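Local coordinates for calcium homeostasis modulator protein 5 (PDB 7D60) that assembles into undecameric, cone-shaped large-pore channels in the membrane, with gating and ion conductance that are probably regulated by membrane lipids, at residues Glu263-Glu267 with Thr280-Val284. Numbering follows the deposited sequence.
Sequences EAASE and TLHRV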
ATOM      1  N   GLU A 263     -60.165  20.358   3.124  1.00 33.99           N
ATOM      2  CA  GLU A 263     -59.869  21.784   3.174  1.00 33.99           C
ATOM      3  C   GLU A 263     -59.889  22.329   4.592  1.00 33.99           C
ATOM      4  O   GLU A 263     -59.218  23.325   4.872  1.00 33.99           O
ATOM      5  CB  GLU A 263     -60.859  22.562   2.310  1.00 33.99           C
ATOM      6  CG  GLU A 263     -60.874  22.159   0.848  1.00 33.99           C
ATOM      7  CD  GLU A 263     -59.528  22.323   0.160  1.00 33.99           C
ATOM      8  OE1 GLU A 263     -59.135  23.476  -0.109  1.00 33.99           O
ATOM      9  OE2 GLU A 263     -58.869  21.297  -0.127  1.00 33.99           O
ATOM     10  N   ALA A 264     -60.647  21.706   5.494  1.00 33.18           N
ATOM     11  CA  ALA A 264     -60.679  22.168   6.875  1.00 33.18           C
ATOM     12  C   ALA A 264     -59.417  21.781   7.628  1.00 33.18           C
ATOM     13  O   ALA A 264     -59.024  22.475   8.569  1.00 33.18           O
ATOM     14  CB  ALA A 264     -61.906  21.615   7.591  1.00 33.18           C
ATOM     15  N   ALA A 265     -58.765  20.696   7.229  1.00 30.67           N
ATOM     16  CA  ALA A 265     -57.534  20.260   7.867  1.00 30.67           C
ATOM     17  C   ALA A 265     -56.298  20.954   7.319  1.00 30.67           C
ATOM     18  O   ALA A 265     -55.188  20.630   7.749  1.00 30.67           O
ATOM     19  CB  ALA A 265     -57.372  18.751   7.716  1.00 30.67           C
ATOM     20  N   SER A 266     -56.458  21.893   6.388  1.00 33.96           N
ATOM     21  CA  SER A 266     -55.340  22.605   5.784  1.00 33.96           C
ATOM     22  C   SER A 266     -55.297  24.074   6.182  1.00 33.96           C
ATOM     23  O   SER A 266     -54.595  24.860   5.545  1.00 33.96           O
ATOM     24  CB  SER A 266     -55.391  22.481   4.265  1.00 33.96           C
ATOM     25  OG  SER A 266     -54.924  21.219   3.840  1.00 33.96           O
ATOM     26  N   GLU A 267     -56.024  24.463   7.222  1.00 39.85           N
ATOM     27  CA  GLU A 267     -56.061  25.857   7.622  1.00 39.85           C
ATOM     28  C   GLU A 267     -54.827  26.217   8.445  1.00 39.85           C
ATOM     29  O   GLU A 267     -53.916  25.412   8.647  1.00 39.85           O
ATOM     30  CB  GLU A 267     -57.340  26.149   8.394  1.00 39.85           C
ATOM     31  CG  GLU A 267     -58.575  26.114   7.534  1.00 39.85           C
ATOM     32  CD  GLU A 267     -59.823  26.461   8.304  1.00 39.85           C
ATOM     33  OE1 GLU A 267     -59.709  26.817   9.493  1.00 39.85           O
ATOM     34  OE2 GLU A 267     -60.923  26.379   7.722  1.00 39.85           O
ATOM     35  N   THR A 280     -53.843  21.689  13.514  1.00 33.36           N
ATOM     36  CA  THR A 280     -55.178  21.889  12.974  1.00 33.36           C
ATOM     37  C   THR A 280     -55.840  20.578  12.585  1.00 33.36           C
ATOM     38  O   THR A 280     -57.060  20.543  12.411  1.00 33.36           O
ATOM     39  CB  THR A 280     -55.131  22.835  11.776  1.00 33.36           C
ATOM     40  OG1 THR A 280     -56.450  23.008  11.253  1.00 33.36           O
ATOM     41  CG2 THR A 280     -54.233  22.289  10.705  1.00 33.36           C
ATOM     42  N   LEU A 281     -55.068  19.502  12.455  1.00 34.27           N
ATOM     43  CA  LEU A 281     -55.643  18.177  12.299  1.00 34.27           C
ATOM     44  C   LEU A 281     -56.109  17.610  13.630  1.00 34.27           C
ATOM     45  O   LEU A 281     -57.067  16.837  13.667  1.00 34.27           O
ATOM     46  CB  LEU A 281     -54.623  17.243  11.657  1.00 34.27           C
ATOM     47  CG  LEU A 281     -55.117  15.905  11.131  1.00 34.27           C
ATOM     48  CD1 LEU A 281     -56.273  16.120  10.201  1.00 34.27           C
ATOM     49  CD2 LEU A 281     -53.997  15.211  10.413  1.00 34.27           C
ATOM     50  N   HIS A 282     -55.442  17.975  14.723  1.00 33.52           N
ATOM     51  CA  HIS A 282     -55.921  17.639  16.059  1.00 33.52           C
ATOM     52  C   HIS A 282     -57.234  18.349  16.363  1.00 33.52           C
ATOM     53  O   HIS A 282     -58.097  17.802  17.053  1.00 33.52           O
ATOM     54  CB  HIS A 282     -54.842  18.009  17.078  1.00 33.52           C
ATOM     55  CG  HIS A 282     -55.108  17.540  18.475  1.00 33.52           C
ATOM     56  ND1 HIS A 282     -54.361  17.971  19.547  1.00 33.52           N
ATOM     57  CD2 HIS A 282     -56.014  16.672  18.978  1.00 33.52           C
ATOM     58  CE1 HIS A 282     -54.803  17.399  20.650  1.00 33.52           C
ATOM     59  NE2 HIS A 282     -55.809  16.609  20.333  1.00 33.52           N
ATOM     60  N   ARG A 283     -57.417  19.554  15.831  1.00 37.15           N
ATOM     61  CA  ARG A 283     -58.593  20.338  16.173  1.00 37.15           C
ATOM     62  C   ARG A 283     -59.841  19.851  15.447  1.00 37.15           C
ATOM     63  O   ARG A 283     -60.921  19.820  16.037  1.00 37.15           O
ATOM     64  CB  ARG A 283     -58.340  21.812  15.874  1.00 37.15           C
ATOM     65  CG  ARG A 283     -59.438  22.733  16.341  1.00 37.15           C
ATOM     66  CD  ARG A 283     -59.270  24.112  15.765  1.00 37.15           C
ATOM     67  NE  ARG A 283     -59.236  24.074  14.309  1.00 37.15           N
ATOM     68  CZ  ARG A 283     -60.130  24.664  13.525  1.00 37.15           C
ATOM     69  NH1 ARG A 283     -61.132  25.345  14.059  1.00 37.15           N
ATOM     70  NH2 ARG A 283     -60.018  24.574  12.207  1.00 37.15           N
ATOM     71  N   VAL A 284     -59.724  19.456  14.178  1.00 38.43           N
ATOM     72  CA  VAL A 284     -60.907  19.014  13.445  1.00 38.43           C
ATOM     73  C   VAL A 284     -61.327  17.598  13.817  1.00 38.43           C
ATOM     74  O   VAL A 284     -62.465  17.210  13.536  1.00 38.43           O
ATOM     75  CB  VAL A 284     -60.701  19.115  11.924  1.00 38.43           C
ATOM     76  CG1 VAL A 284     -60.315  20.521  11.542  1.00 38.43           C
ATOM     77  CG2 VAL A 284     -59.659  18.134  11.448  1.00 38.43           C
TER
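Residues 263-267, which carry the chain out of helix 259-264, lie against residues 280-284 of helix 280-287 in the C-terminal region, probably cytoplasmic. The nearest CA pair is Ala265 and Leu281, 5.2 Å apart, a spacing consistent with the small alanine side chain. Its methyl group is the main bump: Ala265 CB sits 3.8 Å from Leu281 CD1 and 4.4 Å from Val284 CG2, so it rests at the shallow hollow between two side chains three residues apart on the helix. From the other side, Thr280 points its CA-to-CB bond toward the turn, and its methyl fits among backbone carbonyls, with CG2 3.5 Å from Ala265 O and 3.8 Å from Glu267 O. Val284 also points toward 263-267; its CG1 lies 3.8 Å from Ala264 O and 4.4 Å from Ala264 CB. Arg283 starts sideways but its end swings back, bringing NH2 to 3.5 Å from Glu267 OE1, a long salt bridge beside the apolar contacts. Phe245 of a neighbouring subunit packs on both Ala265 and Leu281, placing this small apolar patch at an interface of the undecamer. With 259 Å² buried and no hydrogen bond between the segments, the contact probably relies more on van der Waals fit of small methyls against carbons and carbonyl oxygens than on directional bonds, with the Glu267–Arg283 pair adding charge complementarity.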